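Local coordinates for GH18 chiitnase (Pseudoalteromonas aurantia, PDB 6K7Z), which hydrolyses chitin as an endochitinase of glycoside hydrolase family 18, at residues I5-S10 with V25-F30; Y160-G165 with L206-L211; V173-G178 with K210-S215. All coordinates share one frame; numbering follows the deposited sequence.

Contact 1 of 3, residues I5-S10 with V25-F30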
loop_
_atom_site.group_PDB
_atom_site.type_symbol
_atom_site.label_atom_id
_atom_site.label_comp_id
_atom_site.label_asym_id
_atom_site.label_seq_id
_atom_site.Cartn_x
_atom_site.Cartn_y
_atom_site.Cartn_z
ATOM N N ILE A 5 -8.657 -1.907 3.890
ATOM C CA ILE A 5 -7.949 -1.014 2.989
ATOM C C ILE A 5 -8.177 -1.489 1.561
ATOM O O ILE A 5 -8.200 -2.696 1.296
ATOM C CB ILE A 5 -6.452 -0.970 3.344
ATOM C CG1 ILE A 5 -6.297 -0.557 4.811
ATOM C CG2 ILE A 5 -5.679 -0.015 2.419
ATOM C CD1 ILE A 5 -4.903 -0.360 5.247
ATOM N N THR A 6 -8.358 -0.546 0.639
ATOM C CA THR A 6 -8.451 -0.921 -0.764
ATOM C C THR A 6 -7.680 0.083 -1.598
ATOM O O THR A 6 -7.490 1.230 -1.195
ATOM C CB THR A 6 -9.914 -1.018 -1.250
ATOM O OG1 THR A 6 -9.945 -1.503 -2.601
ATOM C CG2 THR A 6 -10.629 0.334 -1.155
ATOM N N TYR A 7 -7.230 -0.367 -2.767
ATOM C CA TYR A 7 -6.658 0.506 -3.785
ATOM C C TYR A 7 -7.697 0.852 -4.842
ATOM O O TYR A 7 -8.457 -0.008 -5.290
ATOM C CB TYR A 7 -5.459 -0.138 -4.474
ATOM C CG TYR A 7 -4.216 -0.164 -3.627
ATOM C CD1 TYR A 7 -4.042 -1.153 -2.659
ATOM C CD2 TYR A 7 -3.231 0.794 -3.783
ATOM C CE1 TYR A 7 -2.927 -1.181 -1.861
ATOM C CE2 TYR A 7 -2.089 0.771 -2.985
ATOM C CZ TYR A 7 -1.954 -0.221 -2.033
ATOM O OH TYR A 7 -0.847 -0.267 -1.236
ATOM N N TYR A 8 -7.717 2.118 -5.251
ATOM C CA TYR A 8 -8.598 2.565 -6.320
ATOM C C TYR A 8 -7.727 2.959 -7.506
ATOM O O TYR A 8 -7.058 3.994 -7.474
ATOM C CB TYR A 8 -9.473 3.720 -5.852
ATOM C CG TYR A 8 -10.537 4.116 -6.852
ATOM C CD1 TYR A 8 -11.738 3.432 -6.898
ATOM C CD2 TYR A 8 -10.348 5.168 -7.737
ATOM C CE1 TYR A 8 -12.733 3.776 -7.785
ATOM C CE2 TYR A 8 -11.354 5.518 -8.651
ATOM C CZ TYR A 8 -12.540 4.803 -8.665
ATOM O OH TYR A 8 -13.573 5.117 -9.545
ATOM N N ASN A 9 -7.737 2.127 -8.548
ATOM C CA ASN A 9 -7.036 2.420 -9.796
ATOM C C ASN A 9 -8.033 2.416 -10.941
ATOM O O ASN A 9 -8.296 3.474 -11.516
ATOM C CB ASN A 9 -5.899 1.416 -10.014
ATOM C CG ASN A 9 -5.035 1.743 -11.234
ATOM O OD1 ASN A 9 -4.975 0.964 -12.179
ATOM N ND2 ASN A 9 -4.349 2.884 -11.204
ATOM N N SER A 10 -8.619 1.263 -11.283
ATOM C CA SER A 10 -9.696 1.218 -12.263
ATOM C C SER A 10 -10.915 1.985 -11.761
ATOM O O SER A 10 -11.250 1.947 -10.573
ATOM C CB SER A 10 -10.093 -0.230 -12.555
ATOM O OG SER A 10 -11.399 -0.273 -13.112
ATOM N N VAL A 25 -9.608 2.841 4.891
ATOM C CA VAL A 25 -8.598 3.573 4.133
ATOM C C VAL A 25 -8.774 3.259 2.657
ATOM O O VAL A 25 -8.924 2.094 2.274
ATOM C CB VAL A 25 -7.171 3.188 4.572
ATOM C CG1 VAL A 25 -6.144 4.013 3.808
ATOM C CG2 VAL A 25 -6.993 3.356 6.071
ATOM N N VAL A 26 -8.720 4.290 1.824
ATOM C CA VAL A 26 -8.715 4.125 0.380
ATOM C C VAL A 26 -7.423 4.726 -0.146
ATOM O O VAL A 26 -7.134 5.903 0.109
ATOM C CB VAL A 26 -9.939 4.779 -0.276
ATOM C CG1 VAL A 26 -9.768 4.801 -1.782
ATOM C CG2 VAL A 26 -11.203 4.028 0.132
ATOM N N ASN A 27 -6.646 3.919 -0.872
ATOM C CA ASN A 27 -5.414 4.363 -1.511
ATOM C C ASN A 27 -5.714 4.700 -2.964
ATOM O O ASN A 27 -6.051 3.810 -3.745
ATOM C CB ASN A 27 -4.326 3.290 -1.466
ATOM C CG ASN A 27 -3.951 2.877 -0.058
ATOM O OD1 ASN A 27 -4.025 3.671 0.871
ATOM N ND2 ASN A 27 -3.498 1.631 0.094
ATOM N N LEU A 28 -5.570 5.972 -3.337
ATOM C CA LEU A 28 -5.743 6.348 -4.733
ATOM C C LEU A 28 -4.471 6.001 -5.498
ATOM O O LEU A 28 -3.379 6.443 -5.133
ATOM C CB LEU A 28 -6.081 7.834 -4.858
ATOM C CG LEU A 28 -7.203 8.301 -3.943
ATOM C CD1 LEU A 28 -7.359 9.815 -4.018
ATOM C CD2 LEU A 28 -8.523 7.600 -4.317
ATOM N N ALA A 29 -4.611 5.215 -6.558
ATOM C CA ALA A 29 -3.471 4.746 -7.345
ATOM C C ALA A 29 -3.528 5.263 -8.792
ATOM O O ALA A 29 -4.516 5.009 -9.470
ATOM C CB ALA A 29 -3.455 3.215 -7.339
ATOM N N PHE A 30 -2.497 5.933 -9.313
ATOM C CA PHE A 30 -1.210 6.188 -8.677
ATOM C C PHE A 30 -0.716 7.598 -8.973
ATOM O O PHE A 30 -1.152 8.266 -9.915
ATOM C CB PHE A 30 -0.120 5.229 -9.179
ATOM C CG PHE A 30 -0.287 3.807 -8.744
ATOM C CD1 PHE A 30 0.035 3.425 -7.456
ATOM C CD2 PHE A 30 -0.718 2.843 -9.642
ATOM C CE1 PHE A 30 -0.105 2.090 -7.055
ATOM C CE2 PHE A 30 -0.864 1.521 -9.251
ATOM C CZ PHE A 30 -0.550 1.145 -7.960
HETATM O O HOH W 1 -7.120 6.086 -10.144
#

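Contact 2 of 3, residues Y160-G165 with L206-L211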
loop_
_atom_site.group_PDB
_atom_site.type_symbol
_atom_site.label_atom_id
_atom_site.label_comp_id
_atom_site.label_asym_id
_atom_site.label_seq_id
_atom_site.Cartn_x
_atom_site.Cartn_y
_atom_site.Cartn_z
ATOM N N TYR A 160 10.380 -9.071 0.645
ATOM C CA TYR A 160 11.009 -7.897 1.233
ATOM C C TYR A 160 11.134 -8.002 2.747
ATOM O O TYR A 160 11.950 -7.280 3.338
ATOM C CB TYR A 160 10.206 -6.646 0.904
ATOM C CG TYR A 160 10.085 -6.270 -0.561
ATOM C CD1 TYR A 160 10.747 -6.975 -1.567
ATOM C CD2 TYR A 160 9.283 -5.200 -0.934
ATOM C CE1 TYR A 160 10.615 -6.594 -2.904
ATOM C CE2 TYR A 160 9.154 -4.817 -2.248
ATOM C CZ TYR A 160 9.809 -5.515 -3.229
ATOM O OH TYR A 160 9.654 -5.103 -4.531
ATOM N N LEU A 161 10.333 -8.861 3.379
ATOM C CA LEU A 161 10.201 -8.947 4.831
ATOM C C LEU A 161 10.752 -10.251 5.405
ATOM O O LEU A 161 10.601 -10.509 6.605
ATOM C CB LEU A 161 8.730 -8.792 5.223
ATOM C CG LEU A 161 8.134 -7.404 4.953
ATOM C CD1 LEU A 161 6.615 -7.435 4.909
ATOM C CD2 LEU A 161 8.612 -6.410 5.991
ATOM N N GLU A 162 11.391 -11.069 4.584
ATOM C CA GLU A 162 11.900 -12.367 5.005
ATOM C C GLU A 162 13.274 -12.174 5.641
ATOM O O GLU A 162 14.258 -11.906 4.942
ATOM C CB GLU A 162 11.953 -13.310 3.807
ATOM C CG GLU A 162 10.564 -13.769 3.348
ATOM C CD GLU A 162 9.947 -14.748 4.323
ATOM O OE1 GLU A 162 10.650 -15.714 4.690
ATOM O OE2 GLU A 162 8.781 -14.556 4.737
ATOM N N GLN A 163 13.329 -12.281 6.966
ATOM C CA GLN A 163 14.591 -12.218 7.703
ATOM C C GLN A 163 15.647 -13.088 7.041
ATOM O O GLN A 163 15.413 -14.271 6.777
ATOM C CB GLN A 163 14.370 -12.663 9.148
ATOM C CG GLN A 163 15.599 -12.553 10.043
ATOM C CD GLN A 163 15.901 -11.120 10.466
ATOM O OE1 GLN A 163 16.933 -10.548 10.098
ATOM N NE2 GLN A 163 15.009 -10.542 11.260
ATOM N N GLY A 164 16.783 -12.496 6.713
ATOM C CA GLY A 164 17.843 -13.240 6.082
ATOM C C GLY A 164 17.755 -13.425 4.590
ATOM O O GLY A 164 18.645 -13.911 3.994
ATOM N N GLY A 165 16.661 -13.004 3.993
ATOM C CA GLY A 165 16.479 -13.150 2.568
ATOM C C GLY A 165 17.332 -12.270 1.685
ATOM O O GLY A 165 17.744 -11.254 2.112
ATOM N N LEU A 206 2.712 -13.873 10.726
ATOM C CA LEU A 206 3.092 -13.841 12.134
ATOM C C LEU A 206 4.549 -13.413 12.301
ATOM O O LEU A 206 4.869 -12.594 13.172
ATOM C CB LEU A 206 2.850 -15.211 12.764
ATOM C CG LEU A 206 1.388 -15.655 12.806
ATOM C CD1 LEU A 206 1.280 -17.129 13.245
ATOM C CD2 LEU A 206 0.593 -14.748 13.730
ATOM N N ASN A 207 5.439 -13.948 11.462
ATOM C CA ASN A 207 6.844 -13.542 11.500
ATOM C C ASN A 207 6.986 -12.043 11.293
ATOM O O ASN A 207 7.784 -11.378 11.977
ATOM C CB ASN A 207 7.637 -14.293 10.427
ATOM C CG ASN A 207 7.817 -15.753 10.748
ATOM O OD1 ASN A 207 7.620 -16.173 11.884
ATOM N ND2 ASN A 207 8.210 -16.538 9.750
ATOM N N TYR A 208 6.227 -11.489 10.342
ATOM C CA TYR A 208 6.365 -10.070 10.037
ATOM C C TYR A 208 5.912 -9.210 11.206
ATOM O O TYR A 208 6.469 -8.128 11.437
ATOM C CB TYR A 208 5.568 -9.705 8.781
ATOM C CG TYR A 208 5.916 -10.494 7.542
ATOM C CD1 TYR A 208 7.127 -11.172 7.424
ATOM C CD2 TYR A 208 5.028 -10.558 6.480
ATOM C CE1 TYR A 208 7.430 -11.908 6.282
ATOM C CE2 TYR A 208 5.330 -11.274 5.336
ATOM C CZ TYR A 208 6.522 -11.945 5.239
ATOM O OH TYR A 208 6.795 -12.667 4.097
ATOM N N THR A 209 4.898 -9.663 11.957
ATOM C CA THR A 209 4.454 -8.871 13.100
ATOM C C THR A 209 5.499 -8.817 14.203
ATOM O O THR A 209 5.400 -7.958 15.085
ATOM C CB THR A 209 3.162 -9.415 13.706
ATOM O OG1 THR A 209 3.410 -10.711 14.266
ATOM C CG2 THR A 209 2.068 -9.499 12.651
ATOM N N LYS A 210 6.473 -9.715 14.173
ATOM C CA LYS A 210 7.502 -9.810 15.200
ATOM C C LYS A 210 8.823 -9.186 14.781
ATOM O O LYS A 210 9.801 -9.274 15.534
ATOM C CB LYS A 210 7.717 -11.275 15.579
ATOM C CG LYS A 210 6.473 -11.922 16.172
ATOM C CD LYS A 210 6.729 -13.382 16.527
ATOM C CE LYS A 210 5.457 -14.061 17.000
ATOM N NZ LYS A 210 5.650 -15.530 17.201
ATOM N N LEU A 211 8.880 -8.565 13.604
ATOM C CA LEU A 211 10.063 -7.810 13.220
ATOM C C LEU A 211 10.225 -6.601 14.139
ATOM O O LEU A 211 9.257 -6.136 14.736
ATOM C CB LEU A 211 9.969 -7.367 11.757
ATOM C CG LEU A 211 10.178 -8.466 10.703
ATOM C CD1 LEU A 211 9.733 -8.002 9.329
ATOM C CD2 LEU A 211 11.629 -8.931 10.658
HETATM O O HOH W 2 8.136 -16.374 6.357
#

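Contact 3 of 3, residues V173-G178 with K210-S215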
loop_
_atom_site.group_PDB
_atom_site.type_symbol
_atom_site.label_atom_id
_atom_site.label_comp_id
_atom_site.label_asym_id
_atom_site.label_seq_id
_atom_site.Cartn_x
_atom_site.Cartn_y
_atom_site.Cartn_z
ATOM N N VAL A 173 14.428 -1.620 6.411
ATOM C CA VAL A 173 13.551 -0.458 6.521
ATOM C C VAL A 173 12.867 -0.424 7.887
ATOM O O VAL A 173 12.944 0.578 8.610
ATOM C CB VAL A 173 12.524 -0.442 5.372
ATOM C CG1 VAL A 173 11.498 0.654 5.598
ATOM C CG2 VAL A 173 13.229 -0.228 4.033
ATOM N N VAL A 174 12.185 -1.511 8.266
ATOM C CA VAL A 174 11.420 -1.439 9.511
ATOM C C VAL A 174 12.353 -1.341 10.709
ATOM O O VAL A 174 12.012 -0.709 11.716
ATOM C CB VAL A 174 10.437 -2.619 9.663
ATOM C CG1 VAL A 174 9.402 -2.621 8.541
ATOM C CG2 VAL A 174 11.173 -3.960 9.741
ATOM N N GLU A 175 13.546 -1.926 10.617
ATOM C CA GLU A 175 14.493 -1.825 11.721
ATOM C C GLU A 175 14.935 -0.391 11.972
ATOM O O GLU A 175 15.154 -0.011 13.124
ATOM C CB GLU A 175 15.698 -2.709 11.441
ATOM C CG GLU A 175 15.408 -4.160 11.783
ATOM C CD GLU A 175 16.441 -5.109 11.244
ATOM O OE1 GLU A 175 17.271 -4.700 10.403
ATOM O OE2 GLU A 175 16.408 -6.274 11.662
ATOM N N LEU A 176 15.055 0.420 10.924
ATOM C CA LEU A 176 15.533 1.791 11.074
ATOM C C LEU A 176 14.424 2.818 11.257
ATOM O O LEU A 176 14.611 3.776 12.014
ATOM C CB LEU A 176 16.395 2.184 9.873
ATOM C CG LEU A 176 17.902 1.904 10.008
ATOM C CD1 LEU A 176 18.470 2.657 11.207
ATOM C CD2 LEU A 176 18.193 0.421 10.122
ATOM N N VAL A 177 13.273 2.660 10.587
ATOM C CA VAL A 177 12.239 3.695 10.613
ATOM C C VAL A 177 10.838 3.115 10.800
ATOM O O VAL A 177 9.843 3.817 10.597
ATOM C CB VAL A 177 12.264 4.560 9.336
ATOM C CG1 VAL A 177 13.610 5.285 9.177
ATOM C CG2 VAL A 177 11.908 3.713 8.094
ATOM N N GLY A 178 10.743 1.845 11.199
ATOM C CA GLY A 178 9.432 1.248 11.410
ATOM C C GLY A 178 8.544 2.047 12.343
ATOM O O GLY A 178 7.320 2.079 12.171
ATOM N N LYS A 210 6.473 -9.715 14.173
ATOM C CA LYS A 210 7.502 -9.810 15.200
ATOM C C LYS A 210 8.823 -9.186 14.781
ATOM O O LYS A 210 9.801 -9.274 15.534
ATOM C CB LYS A 210 7.717 -11.275 15.579
ATOM C CG LYS A 210 6.473 -11.922 16.172
ATOM C CD LYS A 210 6.729 -13.382 16.527
ATOM C CE LYS A 210 5.457 -14.061 17.000
ATOM N NZ LYS A 210 5.650 -15.530 17.201
ATOM N N LEU A 211 8.880 -8.565 13.604
ATOM C CA LEU A 211 10.063 -7.810 13.220
ATOM C C LEU A 211 10.225 -6.601 14.139
ATOM O O LEU A 211 9.257 -6.136 14.736
ATOM C CB LEU A 211 9.969 -7.367 11.757
ATOM C CG LEU A 211 10.178 -8.466 10.703
ATOM C CD1 LEU A 211 9.733 -8.002 9.329
ATOM C CD2 LEU A 211 11.629 -8.931 10.658
ATOM N N PRO A 212 11.449 -6.096 14.294
ATOM C CA PRO A 212 11.644 -4.898 15.121
ATOM C C PRO A 212 10.755 -3.747 14.665
ATOM O O PRO A 212 10.648 -3.460 13.470
ATOM C CB PRO A 212 13.134 -4.581 14.931
ATOM C CG PRO A 212 13.770 -5.948 14.682
ATOM C CD PRO A 212 12.726 -6.705 13.875
ATOM N N ASN A 213 10.090 -3.109 15.631
ATOM C CA ASN A 213 9.162 -1.990 15.480
ATOM C C ASN A 213 7.833 -2.402 14.863
ATOM O O ASN A 213 6.932 -1.569 14.775
ATOM C CB ASN A 213 9.750 -0.836 14.655
ATOM C CG ASN A 213 10.989 -0.263 15.292
ATOM O OD1 ASN A 213 10.995 0.034 16.485
ATOM N ND2 ASN A 213 12.065 -0.164 14.520
ATOM N N MET A 214 7.670 -3.653 14.463
ATOM C CA MET A 214 6.409 -4.083 13.883
ATOM C C MET A 214 5.507 -4.701 14.947
ATOM O O MET A 214 5.910 -4.933 16.094
ATOM C CB MET A 214 6.661 -5.061 12.740
ATOM C CG MET A 214 7.261 -4.394 11.505
ATOM S SD MET A 214 6.101 -3.257 10.701
ATOM C CE MET A 214 6.749 -1.665 11.218
ATOM N N SER A 215 4.265 -4.951 14.553
ATOM C CA SER A 215 3.254 -5.555 15.410
ATOM C C SER A 215 2.090 -5.987 14.531
ATOM O O SER A 215 2.042 -5.613 13.350
ATOM C CB SER A 215 2.789 -4.553 16.463
ATOM O OG SER A 215 2.093 -3.495 15.838
#

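Contact 1 of 3, residues I5-S10 with V25-F30
The backbone of Thr6 and Tyr8 is hydrogen-bonded to Val25, Asn27 and Ala29 in a parallel ladder that joins strands 3-8 and 25-33, two neighbouring staves of the TIM barrel of this chitinase. Four backbone hydrogen bonds hold the register, among them Asn27 N to Thr6 O at 2.8 Å. On the face that carries Ile5, Tyr7, Val25 and Asn27, the side chain of Asn27 can be followed outward. Its CB leans over the Tyr7 ring as a CH-pi contact, 3.9 Å from the centroid. CG stays close to the ring's CE2, and the tip ND2 stands over the rim of the same face, 3.2 Å from Tyr7 CZ, while meeting Ile5 CG2 at 3.6 Å. Amide and ring planes are turned 69° apart. The ring, covered by Asn27 on this face, ends in a hydroxyl hydrogen-bonded to Asp113, the first aspartate of the family's DxDxE sequence, so this packing probably backs the catalytic centre. Beyond the ladder Asn9 continues the pairing with its side chain, CG being anti to the backbone N (chi1 -174°). Its ND2 donates to Ala29 O, just before the cis peptide bond to Phe30, at 2.7 Å and from 61° above the carbonyl plane.

Contact 2 of 3, residues Y160-G165 with L206-L211
In Tyr208 CG is set anti to the carbonyl carbon (chi1 -56°), and the ring beyond it lies against Leu161 CB, the two side chains crossing at about a right angle; a bend at chi2 of Glu162 (-72°) swings its CD back toward the same ring. This is how the loop that follows barrel strand 151-154 lies against the end of helix 198-209 in the TIM-barrel fold. Leu161 CB sits over one face of the Tyr208 ring, displaced toward the rim and 3.5 Å from CE1, while Leu161 CD1 lies above the same face, 3.8 Å from Tyr208 CD2 at the opposite rim. The second methyl, Leu161 CD2, turns to Leu211 CD1 at 3.9 Å, and Leu184 and Val186 of strand 183-187 also touch this leucine. At the ring's edge the chemistry changes. Tyr208 OH donates to Glu162 OE2 over 2.8 Å, entering on the anti lone pair, with carboxylate and ring planes 74° apart. Ser204 OG adds a weak bond to the same oxygen. Glu162 also opens a type II turn closed by Gly165 N on Glu162 O. The tyrosine hydroxyl, with weaker help from Ser204, would probably stabilise the negative charge on OE2, and the carboxylate in turn is likely to hold the hydroxyl at the edge of a largely apolar contact.

Contact 3 of 3, residues V173-G178 with K210-S215
Leu211 CB meets Val174 CG2 at 4.1 Å where the loop leading from helix 198-209 to strand 219-224 comes up beside helix 169-177; the two helices are successive members of the outer layer of the TIM barrel. Leu211 also starts a type II turn, closed by Met214 N on Leu211 O. Next, the Pro212 ring lies alongside the aliphatic part of Glu175, both side chains pointing the same way, with CG of each 3.8 Å apart; the extended chain keeps the carboxylate beside the proline, with Glu175 OE2 4.0 Å from Pro212 CG. Asn213 takes the third position of the turn with a positive phi (72°), and it supplies the polar bond of the contact. Its ND2 donates to Val174 O at 2.9 Å, with an N-H...O angle of 174°, in the plane of the carbonyl and almost in that of its own amide. Its CB meanwhile rests 3.9 Å from Gly178 CA, and a CB on Gly178 would clash with Asn213 CB and with Val174 O. An alanine in place of Asn213 would probably leave Val174 O without its second donor and the turn tied to the helix mainly by apolar contacts. Met214 then folds inward, bent at chi2 (-68°) and again at the next torsion, and its CE reaches Val174 CG1 at 3.9 Å; Leu184 of strand 183-187 touches both residues from the barrel side. Val174 O also receives Gly178 N four residues on, so the carbonyl serves two donors at once. The chemistry is that of a side-chain amide borrowing a helix carbonyl near the C-terminal end, where acceptors are likely to be rich in negative potential, and so tying a loop to a helix.

Contacts 2 and 3 form one continuous patch on the outside of the barrel, their centres about 9 Å apart. They share Lys210 and Leu211, and Leu211 takes part in both; Tyr208 O of contact 2 also packs on Met214 CB of contact 3 at 3.3 Å. Contact 1 belongs to the barrel wall itself, its centre about 25 Å from that of contact 2 and 24 Å from that of contact 3, without touching either. Of the three, contact 1 leads directly to Asp113 in the DxDxE sequence, whereas the other two join loops to outer helices. Strand 183-187 has residues touching side chains of all three contacts.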